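Local coordinates for protein sphingomyelinase C (Streptomyces griseocarneus, PDB 7CNE) that is a bacterial sphingomyelinase C, a single-chain enzyme with the two-sheet sandwich fold of the endonuclease/exonuclease/phosphatase family, at residues A185-S199 with E244-P258. Sequence-based numbering, arbitrary orientation.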
loop_
_atom_site.group_PDB
_atom_site.type_symbol
_atom_site.label_atom_id
_atom_site.label_comp_id
_atom_site.label_asym_id
_atom_site.label_seq_id
_atom_site.Cartn_x
_atom_site.Cartn_y
_atom_site.Cartn_z
ATOM N N ALA A 185 -6.372 -1.322 -24.007
ATOM C CA ALA A 185 -6.122 -2.677 -23.517
ATOM C C ALA A 185 -4.654 -3.065 -23.635
ATOM O O ALA A 185 -4.177 -3.921 -22.883
ATOM C CB ALA A 185 -6.996 -3.679 -24.270
ATOM N N ASP A 186 -3.919 -2.449 -24.557
ATOM C CA ASP A 186 -2.509 -2.767 -24.727
ATOM C C ASP A 186 -1.619 -2.097 -23.684
ATOM O O ASP A 186 -0.400 -2.284 -23.729
ATOM C CB ASP A 186 -2.051 -2.368 -26.131
ATOM C CG ASP A 186 -1.910 -0.872 -26.283
ATOM O OD1 ASP A 186 -2.933 -0.170 -26.230
ATOM O OD2 ASP A 186 -0.768 -0.386 -26.419
ATOM N N GLU A 187 -2.190 -1.332 -22.750
ATOM C CA GLU A 187 -1.437 -0.696 -21.677
ATOM C C GLU A 187 -1.726 -1.390 -20.349
ATOM O O GLU A 187 -2.882 -1.709 -20.047
ATOM C CB GLU A 187 -1.782 0.798 -21.598
ATOM C CG GLU A 187 -1.342 1.540 -22.853
ATOM C CD GLU A 187 -1.697 3.016 -22.858
ATOM O OE1 GLU A 187 -1.359 3.664 -23.867
ATOM O OE2 GLU A 187 -2.299 3.530 -21.880
ATOM N N GLN A 188 -0.668 -1.631 -19.569
ATOM C CA GLN A 188 -0.796 -2.338 -18.296
ATOM C C GLN A 188 -1.484 -1.478 -17.245
ATOM O O GLN A 188 -1.252 -0.269 -17.155
ATOM C CB GLN A 188 0.569 -2.729 -17.735
ATOM C CG GLN A 188 1.340 -3.748 -18.481
ATOM C CD GLN A 188 2.743 -3.840 -17.928
ATOM O OE1 GLN A 188 2.960 -4.372 -16.837
ATOM N NE2 GLN A 188 3.693 -3.274 -18.650
ATOM N N VAL A 189 -2.286 -2.127 -16.407
ATOM C CA VAL A 189 -2.966 -1.481 -15.290
ATOM C C VAL A 189 -2.797 -2.385 -14.076
ATOM O O VAL A 189 -3.318 -3.503 -14.060
ATOM C CB VAL A 189 -4.454 -1.231 -15.557
ATOM C CG1 VAL A 189 -5.034 -0.398 -14.401
ATOM C CG2 VAL A 189 -4.655 -0.550 -16.917
ATOM N N MET A 190 -2.065 -1.912 -13.070
ATOM C CA MET A 190 -1.809 -2.669 -11.855
ATOM C C MET A 190 -2.454 -1.991 -10.650
ATOM O O MET A 190 -2.465 -0.761 -10.546
ATOM C CB MET A 190 -0.306 -2.818 -11.599
ATOM C CG MET A 190 0.393 -3.775 -12.550
ATOM S SD MET A 190 2.183 -3.804 -12.266
ATOM C CE MET A 190 2.688 -2.378 -13.231
ATOM N N LEU A 191 -2.983 -2.801 -9.738
ATOM C CA LEU A 191 -3.444 -2.342 -8.430
ATOM C C LEU A 191 -2.460 -2.860 -7.391
ATOM O O LEU A 191 -2.206 -4.067 -7.330
ATOM C CB LEU A 191 -4.858 -2.845 -8.134
ATOM C CG LEU A 191 -5.371 -2.621 -6.700
ATOM C CD1 LEU A 191 -5.578 -1.138 -6.430
ATOM C CD2 LEU A 191 -6.657 -3.375 -6.479
ATOM N N ALA A 192 -1.890 -1.957 -6.596
ATOM C CA ALA A 192 -0.870 -2.327 -5.623
ATOM C C ALA A 192 -1.263 -1.753 -4.275
ATOM O O ALA A 192 -1.597 -0.569 -4.184
ATOM C CB ALA A 192 0.513 -1.802 -6.039
ATOM N N GLY A 193 -1.234 -2.572 -3.235
ATOM C CA GLY A 193 -1.510 -2.015 -1.930
ATOM C C GLY A 193 -1.711 -3.065 -0.864
ATOM O O GLY A 193 -1.659 -4.276 -1.109
ATOM N N ASP A 194 -1.897 -2.552 0.350
ATOM C CA ASP A 194 -2.442 -3.311 1.466
ATOM C C ASP A 194 -3.947 -3.369 1.242
ATOM O O ASP A 194 -4.668 -2.419 1.561
ATOM C CB ASP A 194 -2.090 -2.629 2.786
ATOM C CG ASP A 194 -2.613 -3.373 3.991
ATOM O OD1 ASP A 194 -3.393 -4.332 3.824
ATOM O OD2 ASP A 194 -2.215 -3.000 5.115
ATOM N N LEU A 195 -4.431 -4.468 0.668
ATOM C CA LEU A 195 -5.848 -4.560 0.342
ATOM C C LEU A 195 -6.680 -5.144 1.473
ATOM O O LEU A 195 -7.905 -5.215 1.338
ATOM C CB LEU A 195 -6.055 -5.365 -0.944
ATOM C CG LEU A 195 -5.148 -4.934 -2.101
ATOM C CD1 LEU A 195 -5.462 -5.723 -3.357
ATOM C CD2 LEU A 195 -5.293 -3.432 -2.358
ATOM N N ASN A 196 -6.050 -5.543 2.582
ATOM C CA ASN A 196 -6.751 -5.971 3.793
ATOM C C ASN A 196 -7.701 -7.132 3.522
ATOM O O ASN A 196 -8.743 -7.255 4.166
ATOM C CB ASN A 196 -7.491 -4.797 4.448
ATOM C CG ASN A 196 -6.693 -4.186 5.579
ATOM O OD1 ASN A 196 -6.204 -4.905 6.436
ATOM N ND2 ASN A 196 -6.538 -2.860 5.579
ATOM N N VAL A 197 -7.336 -7.973 2.557
ATOM C CA VAL A 197 -8.053 -9.198 2.218
ATOM C C VAL A 197 -7.079 -10.364 2.358
ATOM O O VAL A 197 -6.047 -10.402 1.672
ATOM C CB VAL A 197 -8.620 -9.146 0.789
ATOM C CG1 VAL A 197 -9.238 -10.489 0.410
ATOM C CG2 VAL A 197 -9.636 -8.015 0.648
ATOM N N ASP A 198 -7.421 -11.326 3.211
ATOM C CA ASP A 198 -6.565 -12.495 3.426
ATOM C C ASP A 198 -6.609 -13.425 2.216
ATOM O O ASP A 198 -7.679 -13.913 1.836
ATOM C CB ASP A 198 -7.004 -13.233 4.687
ATOM C CG ASP A 198 -6.066 -14.373 5.059
ATOM O OD1 ASP A 198 -4.882 -14.354 4.656
ATOM O OD2 ASP A 198 -6.528 -15.297 5.756
ATOM N N SER A 199 -5.436 -13.691 1.624
ATOM C CA SER A 199 -5.363 -14.570 0.462
ATOM C C SER A 199 -5.843 -15.973 0.783
ATOM O O SER A 199 -6.253 -16.699 -0.126
ATOM C CB SER A 199 -3.928 -14.640 -0.080
ATOM O OG SER A 199 -3.095 -15.376 0.800
ATOM N N GLU A 244 -2.444 -13.522 8.701
ATOM C CA GLU A 244 -3.098 -13.381 7.406
ATOM C C GLU A 244 -2.134 -12.776 6.390
ATOM O O GLU A 244 -0.962 -12.510 6.674
ATOM C CB GLU A 244 -4.410 -12.578 7.489
ATOM C CG GLU A 244 -5.185 -12.759 8.785
ATOM C CD GLU A 244 -6.542 -12.064 8.797
ATOM O OE1 GLU A 244 -6.713 -11.021 8.140
ATOM O OE2 GLU A 244 -7.453 -12.596 9.468
ATOM N N ASP A 245 -2.645 -12.584 5.181
ATOM C CA ASP A 245 -1.812 -12.387 3.998
ATOM C C ASP A 245 -2.531 -11.371 3.119
ATOM O O ASP A 245 -3.419 -11.745 2.344
ATOM C CB ASP A 245 -1.610 -13.718 3.280
ATOM C CG ASP A 245 -0.584 -13.644 2.197
ATOM O OD1 ASP A 245 0.387 -12.866 2.349
ATOM O OD2 ASP A 245 -0.755 -14.360 1.182
ATOM N N LEU A 246 -2.123 -10.096 3.221
ATOM C CA LEU A 246 -2.991 -8.974 2.880
ATOM C C LEU A 246 -2.527 -8.084 1.732
ATOM O O LEU A 246 -3.297 -7.201 1.325
ATOM C CB LEU A 246 -3.191 -8.078 4.118
ATOM C CG LEU A 246 -3.671 -8.771 5.396
ATOM C CD1 LEU A 246 -3.782 -7.776 6.564
ATOM C CD2 LEU A 246 -4.999 -9.421 5.100
ATOM N N ASP A 247 -1.316 -8.268 1.204
ATOM C CA ASP A 247 -0.660 -7.270 0.359
ATOM C C ASP A 247 -0.421 -7.835 -1.041
ATOM O O ASP A 247 0.053 -8.964 -1.181
ATOM C CB ASP A 247 0.656 -6.828 1.019
ATOM C CG ASP A 247 0.439 -6.251 2.429
ATOM O OD1 ASP A 247 -0.070 -5.113 2.534
ATOM O OD2 ASP A 247 0.767 -6.931 3.435
ATOM N N TYR A 248 -0.750 -7.049 -2.075
ATOM C CA TYR A 248 -0.852 -7.556 -3.440
ATOM C C TYR A 248 -0.382 -6.526 -4.458
ATOM O O TYR A 248 -0.459 -5.319 -4.227
ATOM C CB TYR A 248 -2.300 -7.915 -3.806
ATOM C CG TYR A 248 -2.989 -8.907 -2.891
ATOM C CD1 TYR A 248 -3.686 -8.476 -1.762
ATOM C CD2 TYR A 248 -2.982 -10.271 -3.186
ATOM C CE1 TYR A 248 -4.345 -9.380 -0.936
ATOM C CE2 TYR A 248 -3.643 -11.187 -2.367
ATOM C CZ TYR A 248 -4.324 -10.727 -1.241
ATOM O OH TYR A 248 -4.969 -11.616 -0.403
ATOM N N VAL A 249 0.064 -7.024 -5.616
ATOM C CA VAL A 249 0.195 -6.229 -6.841
ATOM C C VAL A 249 -0.409 -7.069 -7.955
ATOM O O VAL A 249 0.171 -8.086 -8.349
ATOM C CB VAL A 249 1.647 -5.863 -7.173
ATOM C CG1 VAL A 249 1.713 -4.941 -8.425
ATOM C CG2 VAL A 249 2.353 -5.231 -5.969
ATOM N N LEU A 250 -1.565 -6.653 -8.467
ATOM C CA LEU A 250 -2.338 -7.479 -9.392
ATOM C C LEU A 250 -2.722 -6.682 -10.631
ATOM O O LEU A 250 -3.162 -5.531 -10.532
ATOM C CB LEU A 250 -3.607 -8.032 -8.718
ATOM C CG LEU A 250 -3.376 -8.961 -7.520
ATOM C CD1 LEU A 250 -4.693 -9.288 -6.775
ATOM C CD2 LEU A 250 -2.669 -10.240 -7.962
ATOM N N HIS A 251 -2.569 -7.310 -11.794
ATOM C CA HIS A 251 -2.952 -6.712 -13.062
ATOM C C HIS A 251 -4.468 -6.746 -13.250
ATOM O O HIS A 251 -5.193 -7.508 -12.600
ATOM C CB HIS A 251 -2.264 -7.433 -14.218
ATOM C CG HIS A 251 -0.804 -7.143 -14.302
ATOM N ND1 HIS A 251 -0.301 -6.073 -15.010
ATOM C CD2 HIS A 251 0.262 -7.757 -13.738
ATOM C CE1 HIS A 251 1.014 -6.053 -14.895
ATOM N NE2 HIS A 251 1.382 -7.062 -14.127
ATOM N N ARG A 252 -4.935 -5.902 -14.166
ATOM C CA ARG A 252 -6.352 -5.772 -14.489
ATOM C C ARG A 252 -6.730 -6.707 -15.632
ATOM O O ARG A 252 -6.003 -6.812 -16.625
ATOM C CB ARG A 252 -6.656 -4.325 -14.883
ATOM C CG ARG A 252 -8.107 -4.024 -15.176
ATOM C CD ARG A 252 -8.339 -2.518 -15.071
ATOM N NE ARG A 252 -9.682 -2.118 -15.467
ATOM C CZ ARG A 252 -10.730 -2.059 -14.650
ATOM N NH1 ARG A 252 -10.607 -2.383 -13.367
ATOM N NH2 ARG A 252 -11.907 -1.674 -15.125
ATOM N N ASN A 253 -7.877 -7.376 -15.498
ATOM C CA ASN A 253 -8.339 -8.248 -16.572
ATOM C C ASN A 253 -8.496 -7.471 -17.876
ATOM O O ASN A 253 -8.919 -6.313 -17.884
ATOM C CB ASN A 253 -9.667 -8.907 -16.200
ATOM C CG ASN A 253 -9.497 -10.009 -15.173
ATOM O OD1 ASN A 253 -8.517 -10.759 -15.211
ATOM N ND2 ASN A 253 -10.458 -10.119 -14.251
ATOM N N GLY A 254 -8.144 -8.119 -18.984
ATOM C CA GLY A 254 -8.290 -7.517 -20.291
ATOM C C GLY A 254 -7.171 -6.586 -20.708
ATOM O O GLY A 254 -7.247 -6.009 -21.796
ATOM N N HIS A 255 -6.139 -6.412 -19.890
ATOM C CA HIS A 255 -5.033 -5.539 -20.242
ATOM C C HIS A 255 -3.764 -6.361 -20.392
ATOM O O HIS A 255 -3.631 -7.438 -19.801
ATOM C CB HIS A 255 -4.848 -4.433 -19.197
ATOM C CG HIS A 255 -5.910 -3.382 -19.269
ATOM N ND1 HIS A 255 -5.741 -2.206 -19.966
ATOM C CD2 HIS A 255 -7.180 -3.363 -18.795
ATOM C CE1 HIS A 255 -6.848 -1.489 -19.889
ATOM N NE2 HIS A 255 -7.737 -2.168 -19.184
ATOM N N ALA A 256 -2.849 -5.859 -21.212
ATOM C CA ALA A 256 -1.561 -6.518 -21.361
ATOM C C ALA A 256 -0.869 -6.631 -20.007
ATOM O O ALA A 256 -1.023 -5.777 -19.126
ATOM C CB ALA A 256 -0.682 -5.752 -22.351
ATOM N N ARG A 257 -0.125 -7.715 -19.834
ATOM C CA ARG A 257 0.621 -7.959 -18.608
ATOM C C ARG A 257 1.715 -8.964 -18.922
ATOM O O ARG A 257 1.599 -9.715 -19.892
ATOM C CB ARG A 257 -0.297 -8.483 -17.491
ATOM C CG ARG A 257 -0.840 -9.899 -17.723
ATOM C CD ARG A 257 -1.584 -10.384 -16.471
ATOM N NE ARG A 257 -2.043 -11.768 -16.574
ATOM C CZ ARG A 257 -3.240 -12.122 -17.031
ATOM N NH1 ARG A 257 -4.100 -11.191 -17.425
ATOM N NH2 ARG A 257 -3.582 -13.408 -17.086
ATOM N N PRO A 258 2.800 -8.980 -18.149
ATOM C CA PRO A 258 3.825 -10.007 -18.363
ATOM C C PRO A 258 3.323 -11.393 -17.977
ATOM O O PRO A 258 2.524 -11.567 -17.052
ATOM C CB PRO A 258 4.980 -9.560 -17.452
ATOM C CG PRO A 258 4.713 -8.097 -17.163
ATOM C CD PRO A 258 3.217 -7.992 -17.138
HETATM O O HOH W 1 -2.287 -4.991 -16.826
HETATM O O HOH W 2 -5.183 -3.955 -11.778
HETATM O O HOH W 3 -8.796 -14.739 7.376
#
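Tyr248 lays its side chain along Leu195, Val197 and Ser199, from its first side-chain carbon to its hydroxyl. Its backbone forms an antiparallel hydrogen-bonded pair with Gly193, where the extended backbone would press any CB against the carbonyl O of Ala192. Tyr248 CB lies 3.9 Å from Leu195 CD1, and the same methyl comes closer to Tyr248 CD1, at 3.6 Å. A chi1 of -56° turns Tyr248 CG away from its own carbonyl carbon, which sends the ring past Leu195 and brings Tyr248 CE1 to 3.3 Å from Val197 O. At the tip Tyr248 OH donates to Val197 O over 2.6 Å; this oxygen lies in the ring plane, although the hydroxyl sits above the carbonyl plane. Ser199 CB packs at the ring edge, while Ser199 OG donates to the anti lone pair of Asp245 OD2 at 2.6 Å, a carboxylate oxygen also in a salt bridge with Arg219. At the other end of the pairing, Met190 CG lies over one face of the His251 ring, 3.6 Å from its centroid, and Arg257 CB over the opposite face. Strand 247-251 is an edge strand of the six-stranded mixed sheet within this chain, with strand 188-192 between it and strand 142-150; helix 203-211 packs on Leu195 and Tyr248.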